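Local coordinates for protein aromatic-amino-acid transaminase TyrB (Burkholderia cenocepacia K56-2Valvano, PDB 4WD2) that probably catalyses the pyridoxal-phosphate-dependent transfer of the amino group from aromatic amino acids to 2-oxo acids, as a class I aminotransferase, at residues Ala85-Val90 / Pro96-Gly101; Phe234-Leu239 / Thr246-Ser251; Ala80-Ala85 / Tyr297-Val302; Ala227-Asp232 / Gln314-Leu319. One frame throughout, in Å; residues are numbered along the deposited sequence.

Contact 1 of 4, residues Ala85-Val90 / Pro96-Gly101; sequences AVQSLV and PARAAG
Gln87 and Ser88, next to each other on helix 80-91, receive the long side chain of Arg98 from the short helix 96-99; the two consecutive helices are joined by a short loop at the surface of the aminotransferase fold. Gln87 comes first. Its extended chain carries the amide outward, and OE1 takes a hydrogen bond of 2.8 Å from NH1 of Arg98. The donor stands 43° out of the carbonyl plane, above it and not on a lone pair, while OE1 stays near the guanidinium plane. A bridging water also donates to OE1 of Gln87 and to the carbonyl O of Arg98, so the glutamine oxygen serves the tip and the backbone of the same arginine. NE2 is turned the other way, to the hydroxyl of Thr105 at strand 103-108, a division of labour that suits an amide. Ser88 is small enough to let the guanidinium lie over it: its CB sits 3.9 Å from CZ of Arg98, over the centre of one face. The same guanidinium uses NH2 for a salt bridge with Asp84. Helix 96-99 then ends in a Schellman motif, where Gly101 has a positive phi of 64° and its N bonds to the carbonyl O of Arg98 at 3.2 Å.

Contact 2 of 4, residues Phe234-Leu239 / Thr246-Ser251; sequences FAVREL and TLVANS
Thr246, on strand 246-251, meets Leu239 of helix 234-241, the two side chains crossing at about a right angle. The threonine hydroxyl is anti to its own carbonyl carbon (chi1 -57°), which puts OG1 3.6 Å from CB and 3.8 Å from CD2 of Leu239. This is van der Waals packing; the hydroxyl satisfies its polarity with the carbonyl O of Val244, so a threonine can be buried here against a leucine. Its methyl CG2 adds an apolar touch, 3.9 Å from CD1 of Leu239. Leu247 points to the other face of the sheet, where it packs on Leu122 of helix 110-125. The layers are those of the large domain of a fold-type I PLP enzyme: a mainly parallel sheet with helices on both faces, here helix 234-241 on one and helix 110-125 on the other. Val248 returns to the first face and meets Val236 tip to tip. CG2 of Val248 lies 3.6 Å from CG1 of Val236, and CG1 of Val248 is 3.8 Å from CG2 of Val236, so both branches of each valine are engaged. Two beta-branched residues give short, blunt surfaces that suit a close approach of helix to sheet. Ala249 faces helix 110-125 again, its small methyl against Ala114 and Leu115. Farther on, OG of Ser251 is hydrogen-bonded to phosphate oxygen OP2 of the cofactor-bearing lysine at position 254.

Contact 3 of 4, residues Ala80-Ala85 / Tyr297-Val302; sequences AAYRDA and YGAKVV
Tyr82 of helix 80-91 lays the CD2-CE2 side of its ring against Ala299 and Val302 of helix 297-307, in a helix-to-helix packing of the aminotransferase fold that joins parts of the chain more than 200 residues apart. The tight part lies along these two ring atoms. CD2 of Tyr82 lies 3.6 Å from CB of Ala299, and the carbonyl O of Ala299 approaches the ring edge near its plane, 3.5 Å from CD2. Alanine suits this place because its short side chain lets the helices come close: the CA atoms of Tyr82 and Ala299 are 6.3 Å apart. One turn later Val302 comes in obliquely, CG1 standing 3.6 Å from CE2 of Tyr82. That branch is anti to the valine backbone N (chi1 167°), which turns it toward the ring, while CB adds a second contact with CE2 at 3.7 Å. The phenol oxygen of Tyr82 is hydrogen-bonded to the carbonyl O of Gly264, so a long aromatic residue can pack along its flank and still satisfy its polar end. The loose side is the solvent side of helix 80-91, with the exposed methyls of Ala80 and Ala81 and the charged Asp84, whose OD1 is paired with Arg98. On helix 297-307, Tyr297 faces the second subunit: its ring stacks on Tyr297 of that subunit, and its backbone N is hydrogen-bonded to OE1 of Glu261 there.

Contact 4 of 4, residues Ala227-Asp232 / Gln314-Leu319; sequences AGLDAD and QWEEEL
Leu229 swings CG anti to its carbonyl carbon (chi1 -65°), while Trp315 and Leu319 hold CG anti to their backbone N atoms (chi1 171° and 177°); together these torsions drive the leucine fork of the short helix 229-232 among side chains of helix 309-338. The result is one leucine set against Trp315, Glu316 and, one turn on, Leu319, a packing of the aminotransferase fold between the short helix 229-232 and the long helix 309-338. The two methyls of Leu229 divide the work. CD1 lies 3.8 Å from CZ3 of Trp315, approaching the indole obliquely, and also meets CG of Glu316 at 3.7 Å. CD2 goes to Leu319, whose own CD2 is 3.6 Å away, and also reaches CH2 of Trp315 at 3.9 Å. A branched leucine suits such a place, since each methyl can find a different partner. Leu319 in turn lays its CD2 over one face of the indole, toward the rim, so tryptophan and leucine of the same helix form one apolar surface. The indole NE1 is satisfied by the carbonyl O of Asn255, and the indole ring also stacks with Phe256. Glu316 contributes its aliphatic CG here, whereas its carboxylate turns to a salt bridge with Arg312. The turn that presents Leu229 is closed from within: at Gly228 a side chain would be jammed against the carbonyl O of Ala227, so the backbone there calls for glycine, and the backbone N of Ala227 gives a hydrogen bond of 2.8 Å to OD1 of Asp232.

Contacts 1 and 3 both use helix 80-91, share Ala85, touch through a salt bridge and have centres 15 Å apart. Contact 2 sits 11 Å from contact 1, centre to centre, and is joined to it by Arg237, whose NE is hydrogen-bonded to the carbonyl O of Val90. The same arginine forms a salt bridge with Asp230, reaching contact 4, whose helix 229-232 directly precedes helix 234-241. Contact 1 closes before contact 2 opens; the segments of contacts 3 and 4 alternate along the chain, and contact 2 falls between the two segments of each. Helix 80-91 is tied through Arg237 to helix 234-241, which packs on strand 246-251, the strand running on toward the PLP-bearing lysine.

Contact 1 of 4, residues Ala85-Val90 / Pro96-Gly101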
loop_
_atom_site.group_PDB
_atom_site.type_symbol
_atom_site.label_atom_id
_atom_site.label_comp_id
_atom_site.label_asym_id
_atom_site.label_seq_id
_atom_site.Cartn_x
_atom_site.Cartn_y
_atom_site.Cartn_z
ATOM N N ALA A 85 10.782 14.985 7.805
ATOM C CA ALA A 85 9.968 15.361 8.956
ATOM C C ALA A 85 9.765 14.163 9.878
ATOM O O ALA A 85 9.885 14.276 11.094
ATOM C CB ALA A 85 8.632 15.913 8.505
ATOM N N VAL A 86 9.454 13.014 9.293
ATOM C CA VAL A 86 9.258 11.797 10.067
ATOM C C VAL A 86 10.524 11.391 10.811
ATOM O O VAL A 86 10.473 11.024 11.984
ATOM C CB VAL A 86 8.798 10.643 9.166
ATOM C CG1 VAL A 86 8.871 9.316 9.906
ATOM C CG2 VAL A 86 7.396 10.911 8.683
ATOM N N GLN A 87 11.663 11.462 10.126
ATOM C CA GLN A 87 12.933 11.073 10.730
ATOM C C GLN A 87 13.275 11.981 11.911
ATOM O O GLN A 87 13.713 11.517 12.972
ATOM C CB GLN A 87 14.047 11.108 9.688
ATOM C CG GLN A 87 15.334 10.476 10.163
ATOM C CD GLN A 87 16.459 10.721 9.201
ATOM O OE1 GLN A 87 17.201 11.694 9.329
ATOM N NE2 GLN A 87 16.586 9.849 8.218
ATOM N N SER A 88 13.054 13.276 11.724
ATOM C CA SER A 88 13.269 14.268 12.778
ATOM C C SER A 88 12.332 14.046 13.969
ATOM O O SER A 88 12.744 14.131 15.128
ATOM C CB SER A 88 13.075 15.675 12.217
ATOM O OG SER A 88 13.373 16.649 13.199
ATOM N N LEU A 89 11.066 13.767 13.686
ATOM C CA LEU A 89 10.092 13.533 14.747
ATOM C C LEU A 89 10.450 12.312 15.582
ATOM O O LEU A 89 10.368 12.342 16.808
ATOM C CB LEU A 89 8.692 13.355 14.155
ATOM C CG LEU A 89 7.611 12.869 15.119
ATOM C CD1 LEU A 89 7.305 13.916 16.186
ATOM C CD2 LEU A 89 6.353 12.518 14.340
ATOM N N VAL A 90 10.843 11.234 14.911
ATOM C CA VAL A 90 11.123 9.974 15.591
ATOM C C VAL A 90 12.429 9.990 16.387
ATOM O O VAL A 90 12.458 9.544 17.533
ATOM C CB VAL A 90 11.166 8.805 14.592
ATOM C CG1 VAL A 90 11.657 7.525 15.276
ATOM C CG2 VAL A 90 9.792 8.582 13.987
ATOM N N PRO A 96 22.468 12.398 16.614
ATOM C CA PRO A 96 23.745 12.245 15.905
ATOM C C PRO A 96 23.672 11.277 14.718
ATOM O O PRO A 96 24.371 11.472 13.733
ATOM C CB PRO A 96 24.691 11.709 16.991
ATOM C CG PRO A 96 23.788 11.151 18.054
ATOM C CD PRO A 96 22.588 12.049 18.037
ATOM N N ALA A 97 22.838 10.249 14.809
ATOM C CA ALA A 97 22.688 9.303 13.710
ATOM C C ALA A 97 22.017 9.973 12.520
ATOM O O ALA A 97 22.265 9.610 11.367
ATOM C CB ALA A 97 21.896 8.086 14.152
ATOM N N ARG A 98 21.157 10.945 12.806
ATOM C CA ARG A 98 20.526 11.737 11.754
ATOM C C ARG A 98 21.545 12.659 11.099
ATOM O O ARG A 98 21.601 12.760 9.878
ATOM C CB ARG A 98 19.352 12.535 12.324
ATOM C CG ARG A 98 18.859 13.695 11.481
ATOM C CD ARG A 98 17.518 14.186 12.029
ATOM N NE ARG A 98 17.032 15.391 11.358
ATOM C CZ ARG A 98 16.418 15.414 10.177
ATOM N NH1 ARG A 98 16.219 14.292 9.494
ATOM N NH2 ARG A 98 16.014 16.570 9.668
ATOM N N ALA A 99 22.375 13.309 11.906
ATOM C CA ALA A 99 23.373 14.240 11.373
ATOM C C ALA A 99 24.438 13.514 10.550
ATOM O O ALA A 99 24.962 14.065 9.579
ATOM C CB ALA A 99 24.022 15.032 12.502
ATOM N N ALA A 100 24.740 12.275 10.932
ATOM C CA ALA A 100 25.784 11.492 10.268
ATOM C C ALA A 100 25.257 10.681 9.078
ATOM O O ALA A 100 25.995 9.903 8.467
ATOM C CB ALA A 100 26.456 10.570 11.266
ATOM N N GLY A 101 23.984 10.865 8.748
ATOM C CA GLY A 101 23.390 10.181 7.613
ATOM C C GLY A 101 23.313 8.666 7.732
ATOM O O GLY A 101 23.316 7.959 6.716
HETATM O O HOH W 1 19.498 12.022 8.195
#

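Contact 2 of 4, residues Phe234-Leu239 / Thr246-Ser251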
loop_
_atom_site.group_PDB
_atom_site.type_symbol
_atom_site.label_atom_id
_atom_site.label_comp_id
_atom_site.label_asym_id
_atom_site.label_seq_id
_atom_site.Cartn_x
_atom_site.Cartn_y
_atom_site.Cartn_z
ATOM N N PHE A 234 12.304 7.015 23.397
ATOM C CA PHE A 234 13.590 6.791 24.076
ATOM C C PHE A 234 14.316 5.544 23.583
ATOM O O PHE A 234 15.522 5.586 23.349
ATOM C CB PHE A 234 13.429 6.683 25.605
ATOM C CG PHE A 234 14.704 6.254 26.312
ATOM C CD1 PHE A 234 15.678 7.185 26.638
ATOM C CD2 PHE A 234 14.940 4.915 26.612
ATOM C CE1 PHE A 234 16.857 6.798 27.265
ATOM C CE2 PHE A 234 16.112 4.520 27.230
ATOM C CZ PHE A 234 17.075 5.458 27.554
ATOM N N ALA A 235 13.587 4.440 23.441
ATOM C CA ALA A 235 14.193 3.174 23.035
ATOM C C ALA A 235 14.852 3.295 21.664
ATOM O O ALA A 235 15.967 2.821 21.453
ATOM C CB ALA A 235 13.155 2.066 23.025
ATOM N N VAL A 236 14.150 3.942 20.738
ATOM C CA VAL A 236 14.650 4.150 19.390
ATOM C C VAL A 236 15.882 5.051 19.399
ATOM O O VAL A 236 16.897 4.741 18.775
ATOM C CB VAL A 236 13.554 4.765 18.484
ATOM C CG1 VAL A 236 14.133 5.197 17.165
ATOM C CG2 VAL A 236 12.423 3.759 18.262
ATOM N N ARG A 237 15.788 6.164 20.121
ATOM C CA ARG A 237 16.859 7.152 20.145
ATOM C C ARG A 237 18.101 6.614 20.860
ATOM O O ARG A 237 19.225 6.887 20.439
ATOM C CB ARG A 237 16.366 8.451 20.799
ATOM C CG ARG A 237 15.216 9.093 20.042
ATOM C CD ARG A 237 14.772 10.451 20.620
ATOM N NE ARG A 237 13.604 10.948 19.895
ATOM C CZ ARG A 237 12.974 12.093 20.148
ATOM N NH1 ARG A 237 13.390 12.893 21.111
ATOM N NH2 ARG A 237 11.919 12.437 19.429
ATOM N N GLU A 238 17.902 5.840 21.927
ATOM C CA GLU A 238 19.035 5.269 22.658
ATOM C C GLU A 238 19.718 4.139 21.868
ATOM O O GLU A 238 20.945 4.038 21.868
ATOM C CB GLU A 238 18.589 4.774 24.040
ATOM C CG GLU A 238 19.720 4.266 24.931
ATOM C CD GLU A 238 20.707 5.357 25.345
ATOM O OE1 GLU A 238 20.468 6.545 25.049
ATOM O OE2 GLU A 238 21.733 5.025 25.975
ATOM N N LEU A 239 18.935 3.305 21.185
ATOM C CA LEU A 239 19.507 2.298 20.284
ATOM C C LEU A 239 20.381 2.954 19.214
ATOM O O LEU A 239 21.510 2.518 18.954
ATOM C CB LEU A 239 18.400 1.471 19.617
ATOM C CG LEU A 239 17.837 0.261 20.370
ATOM C CD1 LEU A 239 16.473 -0.132 19.827
ATOM C CD2 LEU A 239 18.794 -0.930 20.290
ATOM N N THR A 246 19.182 -1.049 13.821
ATOM C CA THR A 246 17.802 -1.048 14.289
ATOM C C THR A 246 16.829 -0.699 13.172
ATOM O O THR A 246 17.067 0.233 12.404
ATOM C CB THR A 246 17.619 -0.040 15.449
ATOM O OG1 THR A 246 18.535 -0.356 16.505
ATOM C CG2 THR A 246 16.190 -0.058 15.987
ATOM N N LEU A 247 15.731 -1.436 13.076
ATOM C CA LEU A 247 14.652 -1.015 12.197
ATOM C C LEU A 247 13.578 -0.418 13.080
ATOM O O LEU A 247 13.326 -0.920 14.179
ATOM C CB LEU A 247 14.092 -2.174 11.349
ATOM C CG LEU A 247 15.043 -2.882 10.373
ATOM C CD1 LEU A 247 15.864 -3.953 11.071
ATOM C CD2 LEU A 247 14.291 -3.479 9.202
ATOM N N VAL A 248 12.974 0.671 12.612
ATOM C CA VAL A 248 11.908 1.329 13.350
ATOM C C VAL A 248 10.673 1.557 12.490
ATOM O O VAL A 248 10.719 2.297 11.508
ATOM C CB VAL A 248 12.340 2.695 13.904
ATOM C CG1 VAL A 248 11.194 3.299 14.729
ATOM C CG2 VAL A 248 13.609 2.565 14.731
ATOM N N ALA A 249 9.569 0.924 12.868
ATOM C CA ALA A 249 8.292 1.182 12.217
ATOM C C ALA A 249 7.441 2.128 13.062
ATOM O O ALA A 249 7.097 1.805 14.190
ATOM C CB ALA A 249 7.552 -0.128 11.962
ATOM N N ASN A 250 7.114 3.302 12.525
ATOM C CA ASN A 250 6.263 4.241 13.249
ATOM C C ASN A 250 4.970 4.524 12.480
ATOM O O ASN A 250 4.965 4.625 11.252
ATOM C CB ASN A 250 7.014 5.552 13.560
ATOM C CG ASN A 250 7.096 6.495 12.366
ATOM O OD1 ASN A 250 7.857 6.259 11.422
ATOM N ND2 ASN A 250 6.328 7.584 12.415
ATOM N N SER A 251 3.870 4.615 13.222
ATOM C CA SER A 251 2.543 4.828 12.653
ATOM C C SER A 251 2.011 6.214 12.982
ATOM O O SER A 251 2.231 6.725 14.088
ATOM C CB SER A 251 1.566 3.766 13.167
ATOM O OG SER A 251 0.221 4.091 12.848
#

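Contact 3 of 4, residues Ala80-Ala85 / Tyr297-Val302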
loop_
_atom_site.group_PDB
_atom_site.type_symbol
_atom_site.label_atom_id
_atom_site.label_comp_id
_atom_site.label_asym_id
_atom_site.label_seq_id
_atom_site.Cartn_x
_atom_site.Cartn_y
_atom_site.Cartn_z
ATOM N N ALA A 80 9.937 13.500 -0.108
ATOM C CA ALA A 80 11.189 13.844 0.559
ATOM C C ALA A 80 10.969 14.646 1.835
ATOM O O ALA A 80 11.625 14.398 2.847
ATOM C CB ALA A 80 12.101 14.616 -0.391
ATOM N N ALA A 81 10.058 15.615 1.778
ATOM C CA ALA A 81 9.749 16.454 2.930
ATOM C C ALA A 81 9.127 15.634 4.059
ATOM O O ALA A 81 9.433 15.852 5.233
ATOM C CB ALA A 81 8.825 17.594 2.526
ATOM N N TYR A 82 8.263 14.687 3.700
ATOM C CA TYR A 82 7.664 13.763 4.668
ATOM C C TYR A 82 8.730 12.921 5.377
ATOM O O TYR A 82 8.760 12.858 6.609
ATOM C CB TYR A 82 6.653 12.852 3.966
ATOM C CG TYR A 82 5.963 11.796 4.819
ATOM C CD1 TYR A 82 6.546 10.548 5.035
ATOM C CD2 TYR A 82 4.699 12.025 5.354
ATOM C CE1 TYR A 82 5.900 9.573 5.786
ATOM C CE2 TYR A 82 4.048 11.058 6.101
ATOM C CZ TYR A 82 4.650 9.834 6.312
ATOM O OH TYR A 82 3.996 8.876 7.052
ATOM N N ARG A 83 9.586 12.266 4.594
ATOM C CA ARG A 83 10.674 11.434 5.125
ATOM C C ARG A 83 11.553 12.184 6.129
ATOM O O ARG A 83 11.901 11.663 7.196
ATOM C CB ARG A 83 11.551 10.910 3.981
ATOM C CG ARG A 83 10.845 9.990 3.008
ATOM C CD ARG A 83 11.678 9.814 1.751
ATOM N NE ARG A 83 13.039 9.410 2.075
ATOM C CZ ARG A 83 14.124 9.871 1.466
ATOM N NH1 ARG A 83 14.015 10.756 0.480
ATOM N NH2 ARG A 83 15.319 9.438 1.839
ATOM N N ASP A 84 11.913 13.412 5.781
ATOM C CA ASP A 84 12.766 14.203 6.656
ATOM C C ASP A 84 12.045 14.594 7.940
ATOM O O ASP A 84 12.622 14.541 9.030
ATOM C CB ASP A 84 13.259 15.449 5.936
ATOM C CG ASP A 84 14.111 16.313 6.822
ATOM O OD1 ASP A 84 15.273 15.931 7.065
ATOM O OD2 ASP A 84 13.617 17.361 7.288
ATOM N N ALA A 85 10.782 14.985 7.805
ATOM C CA ALA A 85 9.968 15.361 8.956
ATOM C C ALA A 85 9.765 14.163 9.878
ATOM O O ALA A 85 9.885 14.276 11.094
ATOM C CB ALA A 85 8.632 15.913 8.505
ATOM N N TYR A 297 -1.910 12.076 -0.677
ATOM C CA TYR A 297 -2.777 12.910 0.145
ATOM C C TYR A 297 -2.371 12.933 1.625
ATOM O O TYR A 297 -1.992 13.982 2.146
ATOM C CB TYR A 297 -4.230 12.461 0.014
ATOM C CG TYR A 297 -5.164 13.398 0.728
ATOM C CD1 TYR A 297 -5.739 13.046 1.936
ATOM C CD2 TYR A 297 -5.439 14.657 0.207
ATOM C CE1 TYR A 297 -6.582 13.910 2.602
ATOM C CE2 TYR A 297 -6.280 15.534 0.869
ATOM C CZ TYR A 297 -6.853 15.152 2.064
ATOM O OH TYR A 297 -7.695 16.020 2.731
ATOM N N GLY A 298 -2.443 11.784 2.293
ATOM C CA GLY A 298 -2.078 11.688 3.699
ATOM C C GLY A 298 -0.674 12.176 4.048
ATOM O O GLY A 298 -0.461 12.800 5.096
ATOM N N ALA A 299 0.293 11.896 3.180
ATOM C CA ALA A 299 1.667 12.333 3.418
ATOM C C ALA A 299 1.818 13.861 3.315
ATOM O O ALA A 299 2.589 14.465 4.062
ATOM C CB ALA A 299 2.614 11.642 2.450
ATOM N N LYS A 300 1.091 14.479 2.388
ATOM C CA LYS A 300 1.065 15.935 2.282
ATOM C C LYS A 300 0.509 16.561 3.551
ATOM O O LYS A 300 1.031 17.565 4.024
ATOM C CB LYS A 300 0.234 16.388 1.078
ATOM C CG LYS A 300 0.912 16.222 -0.275
ATOM C CD LYS A 300 2.106 17.157 -0.454
ATOM C CE LYS A 300 2.456 17.316 -1.930
ATOM N NZ LYS A 300 3.777 17.982 -2.152
ATOM N N VAL A 301 -0.553 15.967 4.095
ATOM C CA VAL A 301 -1.168 16.464 5.325
ATOM C C VAL A 301 -0.186 16.373 6.484
ATOM O O VAL A 301 0.033 17.350 7.205
ATOM C CB VAL A 301 -2.456 15.680 5.695
ATOM C CG1 VAL A 301 -2.929 16.061 7.092
ATOM C CG2 VAL A 301 -3.556 15.936 4.676
ATOM N N VAL A 302 0.404 15.196 6.662
ATOM C CA VAL A 302 1.360 14.982 7.737
ATOM C C VAL A 302 2.578 15.896 7.588
ATOM O O VAL A 302 3.005 16.526 8.556
ATOM C CB VAL A 302 1.814 13.507 7.799
ATOM C CG1 VAL A 302 3.033 13.355 8.701
ATOM C CG2 VAL A 302 0.663 12.619 8.275
#

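Contact 4 of 4, residues Ala227-Asp232 / Gln314-Leu319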
loop_
_atom_site.group_PDB
_atom_site.type_symbol
_atom_site.label_atom_id
_atom_site.label_comp_id
_atom_site.label_asym_id
_atom_site.label_seq_id
_atom_site.Cartn_x
_atom_site.Cartn_y
_atom_site.Cartn_z
ATOM N N ALA A 227 4.211 9.162 27.387
ATOM C CA ALA A 227 4.790 10.246 28.171
ATOM C C ALA A 227 5.252 11.403 27.284
ATOM O O ALA A 227 6.167 12.146 27.641
ATOM C CB ALA A 227 5.951 9.726 29.005
ATOM N N GLY A 228 4.617 11.558 26.131
ATOM C CA GLY A 228 4.977 12.632 25.223
ATOM C C GLY A 228 5.862 12.116 24.104
ATOM O O GLY A 228 6.415 11.022 24.195
ATOM N N LEU A 229 5.998 12.907 23.047
ATOM C CA LEU A 229 6.673 12.458 21.830
ATOM C C LEU A 229 8.125 12.038 22.052
ATOM O O LEU A 229 8.575 11.035 21.503
ATOM C CB LEU A 229 6.613 13.560 20.773
ATOM C CG LEU A 229 5.198 13.871 20.287
ATOM C CD1 LEU A 229 5.142 15.229 19.602
ATOM C CD2 LEU A 229 4.728 12.778 19.353
ATOM N N ASP A 230 8.854 12.795 22.864
ATOM C CA ASP A 230 10.278 12.533 23.051
ATOM C C ASP A 230 10.550 11.314 23.929
ATOM O O ASP A 230 11.341 10.450 23.562
ATOM C CB ASP A 230 10.965 13.763 23.639
ATOM C CG ASP A 230 10.874 14.971 22.721
ATOM O OD1 ASP A 230 11.617 15.009 21.711
ATOM O OD2 ASP A 230 10.068 15.880 23.019
ATOM N N ALA A 231 9.897 11.243 25.084
ATOM C CA ALA A 231 10.094 10.120 25.996
ATOM C C ALA A 231 9.614 8.811 25.374
ATOM O O ALA A 231 10.206 7.752 25.591
ATOM C CB ALA A 231 9.373 10.378 27.325
ATOM N N ASP A 232 8.542 8.884 24.592
ATOM C CA ASP A 232 7.997 7.687 23.965
ATOM C C ASP A 232 8.987 7.088 22.956
ATOM O O ASP A 232 8.957 5.888 22.693
ATOM C CB ASP A 232 6.647 7.992 23.292
ATOM C CG ASP A 232 5.501 8.120 24.300
ATOM O OD1 ASP A 232 5.703 7.813 25.493
ATOM O OD2 ASP A 232 4.385 8.514 23.897
ATOM N N GLN A 314 0.154 23.211 17.279
ATOM C CA GLN A 314 -1.246 22.885 17.494
ATOM C C GLN A 314 -1.452 21.381 17.567
ATOM O O GLN A 314 -2.241 20.889 18.371
ATOM C CB GLN A 314 -2.102 23.472 16.382
ATOM C CG GLN A 314 -3.598 23.313 16.587
ATOM C CD GLN A 314 -4.373 23.802 15.390
ATOM O OE1 GLN A 314 -3.791 24.081 14.340
ATOM N NE2 GLN A 314 -5.690 23.907 15.531
ATOM N N TRP A 315 -0.736 20.654 16.721
ATOM C CA TRP A 315 -0.792 19.200 16.737
ATOM C C TRP A 315 -0.237 18.610 18.036
ATOM O O TRP A 315 -0.895 17.780 18.666
ATOM C CB TRP A 315 -0.036 18.623 15.540
ATOM C CG TRP A 315 0.116 17.135 15.614
ATOM C CD1 TRP A 315 -0.878 16.202 15.510
ATOM C CD2 TRP A 315 1.331 16.406 15.820
ATOM N NE1 TRP A 315 -0.356 14.940 15.636
ATOM C CE2 TRP A 315 0.997 15.034 15.827
ATOM C CE3 TRP A 315 2.670 16.776 15.992
ATOM C CZ2 TRP A 315 1.951 14.036 15.998
ATOM C CZ3 TRP A 315 3.618 15.783 16.160
ATOM C CH2 TRP A 315 3.254 14.429 16.162
ATOM N N GLU A 316 0.965 19.026 18.436
ATOM C CA GLU A 316 1.584 18.504 19.654
ATOM C C GLU A 316 0.727 18.801 20.880
ATOM O O GLU A 316 0.635 17.985 21.801
ATOM C CB GLU A 316 2.990 19.083 19.848
ATOM C CG GLU A 316 4.012 18.619 18.814
ATOM C CD GLU A 316 5.447 18.961 19.196
ATOM O OE1 GLU A 316 5.713 19.205 20.395
ATOM O OE2 GLU A 316 6.313 18.977 18.294
ATOM N N GLU A 317 0.104 19.974 20.889
ATOM C CA GLU A 317 -0.753 20.359 22.001
ATOM C C GLU A 317 -1.980 19.455 22.114
ATOM O O GLU A 317 -2.304 18.995 23.206
ATOM C CB GLU A 317 -1.180 21.823 21.867
ATOM C CG GLU A 317 -0.084 22.806 22.264
ATOM C CD GLU A 317 -0.504 24.267 22.140
ATOM O OE1 GLU A 317 -1.616 24.543 21.629
ATOM O OE2 GLU A 317 0.285 25.143 22.555
ATOM N N GLU A 318 -2.663 19.197 21.000
ATOM C CA GLU A 318 -3.864 18.358 21.043
ATOM C C GLU A 318 -3.502 16.919 21.396
ATOM O O GLU A 318 -4.211 16.262 22.153
ATOM C CB GLU A 318 -4.622 18.400 19.711
ATOM C CG GLU A 318 -5.911 17.559 19.707
ATOM C CD GLU A 318 -6.826 17.858 18.521
ATOM O OE1 GLU A 318 -6.420 18.624 17.622
ATOM O OE2 GLU A 318 -7.960 17.327 18.489
ATOM N N LEU A 319 -2.386 16.438 20.856
ATOM C CA LEU A 319 -1.921 15.087 21.151
ATOM C C LEU A 319 -1.566 14.929 22.632
ATOM O O LEU A 319 -1.829 13.882 23.234
ATOM C CB LEU A 319 -0.717 14.731 20.274
ATOM C CG LEU A 319 -0.073 13.367 20.534
ATOM C CD1 LEU A 319 -1.027 12.206 20.205
ATOM C CD2 LEU A 319 1.230 13.249 19.767
#